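Local coordinates for quinonprotein alcohol dehydrogenase-like protein (Bacteroides thetaiotaomicron VPI-5482, PDB 4R5O) that is of unknown function but binds calcium ions and joins an immunoglobulin-like beta-sandwich domain to a seven-bladed beta-propeller of the YVTN repeat family, at residues 126-136 and 168-177. Sequence-based numbering, arbitrary orientation.
Sequences CYASLNAGKTL and YIVDAKTLYY
Asn131 joins the two segments through its side-chain amide. From CB, CG turns anti to the carbonyl carbon and beside the backbone N (chi1 -72°), and this directs the amide toward the backbone of 175-177. CG lies near Tyr177 N and Leu175 O. At the tip the two polar atoms part. Asn131 OD1 accepts from the backbone N of Tyr177 at 2.9 Å, in a nearly straight bond whose donor is tilted from the carbonyl plane. Asn131 OD1 also touches Tyr177 CB at 3.3 Å. Asn131 ND2 gives one hydrogen to Leu175 O at 3.0 Å and the other to Tyr127 O, in the carbonyl plane and on a lone pair. Three bonds thus fix the rotation of the amide. Replaced by alanine, this position would probably leave Tyr177 N, Leu175 O and Tyr127 O without their partners, and the two segments less firmly joined.

ND2 also lies over one face of the Tyr127 ring and Leu136 CD2 over the opposite face, both offset toward the rim. Tyr127 CE1 meets Val170 CG2 obliquely at 3.8 Å. Leu130 splits its branches: CD1 packs on Leu175 CB, and CD2 comes to the edge of the Tyr176 ring at CE1. Lys134 runs across the Tyr177 ring, with Lys134 CE 4.2 Å from its centroid in an off-centre CH-pi contact. Tyr177 OH is hydrogen-bonded to Ser180 OG.

The contact packs the link between two neighbouring four-stranded antiparallel sheets against the hairpin of strands 167-171 and 177-181, as expected between successive blades of a beta-propeller.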
loop_
_atom_site.group_PDB
_atom_site.type_symbol
_atom_site.label_atom_id
_atom_site.label_comp_id
_atom_site.label_asym_id
_atom_site.label_seq_id
_atom_site.Cartn_x
_atom_site.Cartn_y
_atom_site.Cartn_z
ATOM N N CYS A 126 -5.473 0.989 -9.142
ATOM C CA CYS A 126 -4.442 1.656 -9.911
ATOM C C CYS A 126 -3.278 0.695 -10.161
ATOM O O CYS A 126 -2.450 0.919 -11.047
ATOM C CB CYS A 126 -3.981 2.908 -9.169
ATOM S SG CYS A 126 -5.245 4.204 -9.046
ATOM N N TYR A 127 -3.187 -0.365 -9.353
ATOM C CA TYR A 127 -2.097 -1.321 -9.490
ATOM C C TYR A 127 -2.265 -2.098 -10.800
ATOM O O TYR A 127 -1.303 -2.221 -11.546
ATOM C CB TYR A 127 -2.025 -2.256 -8.282
ATOM C CG TYR A 127 -0.893 -3.245 -8.401
ATOM C CD1 TYR A 127 0.420 -2.878 -8.091
ATOM C CD2 TYR A 127 -1.117 -4.534 -8.880
ATOM C CE1 TYR A 127 1.475 -3.782 -8.248
ATOM C CE2 TYR A 127 -0.075 -5.435 -9.046
ATOM C CZ TYR A 127 1.212 -5.066 -8.711
ATOM O OH TYR A 127 2.191 -5.999 -8.879
ATOM N N ALA A 128 -3.483 -2.569 -11.101
ATOM C CA ALA A 128 -3.756 -3.319 -12.317
ATOM C C ALA A 128 -3.524 -2.455 -13.584
ATOM O O ALA A 128 -2.676 -2.830 -14.399
ATOM C CB ALA A 128 -5.185 -3.847 -12.296
ATOM N N SER A 129 -4.230 -1.277 -13.707
ATOM C CA SER A 129 -4.192 -0.368 -14.864
ATOM C C SER A 129 -2.754 0.132 -15.174
ATOM O O SER A 129 -2.464 0.359 -16.350
ATOM C CB SER A 129 -5.134 0.829 -14.689
ATOM O OG SER A 129 -4.962 1.587 -13.508
ATOM N N LEU A 130 -1.867 0.230 -14.190
ATOM C CA LEU A 130 -0.445 0.590 -14.372
ATOM C C LEU A 130 0.492 -0.670 -14.488
ATOM O O LEU A 130 1.713 -0.497 -14.606
ATOM C CB LEU A 130 0.055 1.454 -13.183
ATOM C CG LEU A 130 -0.450 2.881 -13.024
ATOM C CD1 LEU A 130 -0.351 3.314 -11.583
ATOM C CD2 LEU A 130 0.298 3.825 -13.928
ATOM N N ASN A 131 -0.054 -1.921 -14.404
ATOM C CA ASN A 131 0.818 -3.102 -14.441
ATOM C C ASN A 131 0.235 -4.221 -15.283
ATOM O O ASN A 131 0.433 -5.402 -14.975
ATOM C CB ASN A 131 1.118 -3.641 -13.020
ATOM C CG ASN A 131 2.039 -2.729 -12.269
ATOM O OD1 ASN A 131 3.260 -2.749 -12.476
ATOM N ND2 ASN A 131 1.466 -1.815 -11.492
ATOM N N ALA A 132 -0.405 -3.850 -16.384
ATOM C CA ALA A 132 -0.971 -4.765 -17.373
ATOM C C ALA A 132 -1.855 -5.839 -16.726
ATOM O O ALA A 132 -1.741 -7.020 -17.065
ATOM C CB ALA A 132 0.155 -5.432 -18.173
ATOM N N GLY A 133 -2.732 -5.422 -15.827
ATOM C CA GLY A 133 -3.675 -6.326 -15.185
ATOM C C GLY A 133 -3.140 -7.215 -14.090
ATOM O O GLY A 133 -3.889 -8.071 -13.622
ATOM N N LYS A 134 -1.854 -7.034 -13.653
ATOM C CA LYS A 134 -1.261 -7.814 -12.566
ATOM C C LYS A 134 -2.068 -7.655 -11.302
ATOM O O LYS A 134 -2.637 -6.584 -11.046
ATOM C CB LYS A 134 0.210 -7.427 -12.276
ATOM C CG LYS A 134 1.260 -7.945 -13.236
ATOM C CD LYS A 134 2.677 -7.662 -12.667
ATOM C CE LYS A 134 3.777 -7.928 -13.677
ATOM N NZ LYS A 134 3.651 -7.066 -14.904
ATOM N N THR A 135 -2.099 -8.711 -10.495
ATOM C CA THR A 135 -2.792 -8.708 -9.217
ATOM C C THR A 135 -1.763 -9.022 -8.131
ATOM O O THR A 135 -0.689 -9.556 -8.408
ATOM C CB THR A 135 -3.979 -9.677 -9.243
ATOM O OG1 THR A 135 -4.601 -9.642 -7.966
ATOM C CG2 THR A 135 -3.583 -11.118 -9.570
ATOM N N LEU A 136 -2.088 -8.624 -6.905
ATOM C CA LEU A 136 -1.270 -8.838 -5.707
ATOM C C LEU A 136 -1.756 -10.087 -4.937
ATOM O O LEU A 136 -1.144 -10.445 -3.928
ATOM C CB LEU A 136 -1.316 -7.595 -4.802
ATOM C CG LEU A 136 -0.753 -6.298 -5.341
ATOM C CD1 LEU A 136 -1.193 -5.128 -4.502
ATOM C CD2 LEU A 136 0.734 -6.345 -5.407
ATOM N N TYR A 168 6.475 -8.777 -2.304
ATOM C CA TYR A 168 6.437 -7.934 -3.497
ATOM C C TYR A 168 7.146 -6.601 -3.285
ATOM O O TYR A 168 7.008 -6.003 -2.217
ATOM C CB TYR A 168 4.972 -7.655 -3.888
ATOM C CG TYR A 168 4.160 -8.886 -4.256
ATOM C CD1 TYR A 168 3.616 -9.705 -3.273
ATOM C CD2 TYR A 168 3.821 -9.150 -5.582
ATOM C CE1 TYR A 168 2.857 -10.821 -3.605
ATOM C CE2 TYR A 168 3.070 -10.270 -5.927
ATOM C CZ TYR A 168 2.578 -11.094 -4.937
ATOM O OH TYR A 168 1.803 -12.174 -5.300
ATOM N N ILE A 169 7.891 -6.133 -4.311
ATOM C CA ILE A 169 8.520 -4.819 -4.337
ATOM C C ILE A 169 7.820 -4.033 -5.435
ATOM O O ILE A 169 7.819 -4.442 -6.606
ATOM C CB ILE A 169 10.063 -4.793 -4.490
ATOM C CG1 ILE A 169 10.778 -5.790 -3.565
ATOM C CG2 ILE A 169 10.597 -3.329 -4.333
ATOM C CD1 ILE A 169 12.252 -5.912 -3.856
ATOM N N VAL A 170 7.174 -2.938 -5.023
ATOM C CA VAL A 170 6.402 -2.006 -5.852
ATOM C C VAL A 170 7.035 -0.638 -5.687
ATOM O O VAL A 170 7.295 -0.242 -4.555
ATOM C CB VAL A 170 4.885 -2.031 -5.458
ATOM C CG1 VAL A 170 4.077 -0.985 -6.227
ATOM C CG2 VAL A 170 4.279 -3.427 -5.634
ATOM N N ASP A 171 7.334 0.067 -6.797
ATOM C CA ASP A 171 7.877 1.417 -6.710
ATOM C C ASP A 171 6.818 2.351 -6.050
ATOM O O ASP A 171 5.645 2.323 -6.441
ATOM C CB ASP A 171 8.311 1.932 -8.086
ATOM C CG ASP A 171 8.941 3.305 -8.020
ATOM O OD1 ASP A 171 9.937 3.470 -7.279
ATOM O OD2 ASP A 171 8.435 4.214 -8.694
ATOM N N ALA A 172 7.222 3.121 -5.017
ATOM C CA ALA A 172 6.272 3.947 -4.259
ATOM C C ALA A 172 5.764 5.148 -5.050
ATOM O O ALA A 172 4.595 5.466 -4.905
ATOM C CB ALA A 172 6.900 4.432 -2.974
ATOM N N LYS A 173 6.592 5.788 -5.888
ATOM C CA LYS A 173 6.192 6.968 -6.653
ATOM C C LYS A 173 5.276 6.605 -7.844
ATOM O O LYS A 173 4.274 7.295 -8.084
ATOM C CB LYS A 173 7.437 7.733 -7.180
ATOM C CG LYS A 173 7.082 9.110 -7.761
ATOM C CD LYS A 173 8.280 9.934 -8.245
ATOM C CE LYS A 173 7.918 11.377 -8.567
ATOM N NZ LYS A 173 7.377 12.127 -7.376
ATOM N N THR A 174 5.630 5.551 -8.593
ATOM C CA THR A 174 4.924 5.182 -9.816
ATOM C C THR A 174 3.909 4.071 -9.643
ATOM O O THR A 174 2.990 3.994 -10.464
ATOM C CB THR A 174 5.922 4.726 -10.865
ATOM O OG1 THR A 174 6.685 3.644 -10.321
ATOM C CG2 THR A 174 6.837 5.852 -11.326
ATOM N N LEU A 175 4.083 3.185 -8.644
ATOM C CA LEU A 175 3.215 2.020 -8.357
ATOM C C LEU A 175 3.559 0.879 -9.344
ATOM O O LEU A 175 2.823 -0.098 -9.471
ATOM C CB LEU A 175 1.711 2.394 -8.411
ATOM C CG LEU A 175 0.786 1.685 -7.460
ATOM C CD1 LEU A 175 1.208 1.921 -5.969
ATOM C CD2 LEU A 175 -0.603 2.144 -7.664
ATOM N N TYR A 176 4.714 0.989 -10.004
ATOM C CA TYR A 176 5.224 -0.010 -10.927
ATOM C C TYR A 176 5.767 -1.186 -10.151
ATOM O O TYR A 176 6.511 -1.000 -9.181
ATOM C CB TYR A 176 6.322 0.574 -11.855
ATOM C CG TYR A 176 5.933 1.658 -12.848
ATOM C CD1 TYR A 176 4.614 2.095 -12.963
ATOM C CD2 TYR A 176 6.883 2.236 -13.689
ATOM C CE1 TYR A 176 4.257 3.095 -13.868
ATOM C CE2 TYR A 176 6.531 3.218 -14.621
ATOM C CZ TYR A 176 5.215 3.642 -14.710
ATOM O OH TYR A 176 4.843 4.600 -15.629
ATOM N N TYR A 177 5.398 -2.394 -10.579
ATOM C CA TYR A 177 5.882 -3.642 -10.046
ATOM C C TYR A 177 7.379 -3.754 -10.331
ATOM O O TYR A 177 7.801 -3.458 -11.444
ATOM C CB TYR A 177 5.075 -4.804 -10.664
ATOM C CG TYR A 177 5.660 -6.185 -10.431
ATOM C CD1 TYR A 177 5.356 -6.913 -9.280
ATOM C CD2 TYR A 177 6.505 -6.766 -11.364
ATOM C CE1 TYR A 177 5.889 -8.184 -9.069
ATOM C CE2 TYR A 177 7.059 -8.021 -11.156
ATOM C CZ TYR A 177 6.738 -8.739 -10.018
ATOM O OH TYR A 177 7.295 -9.991 -9.859
#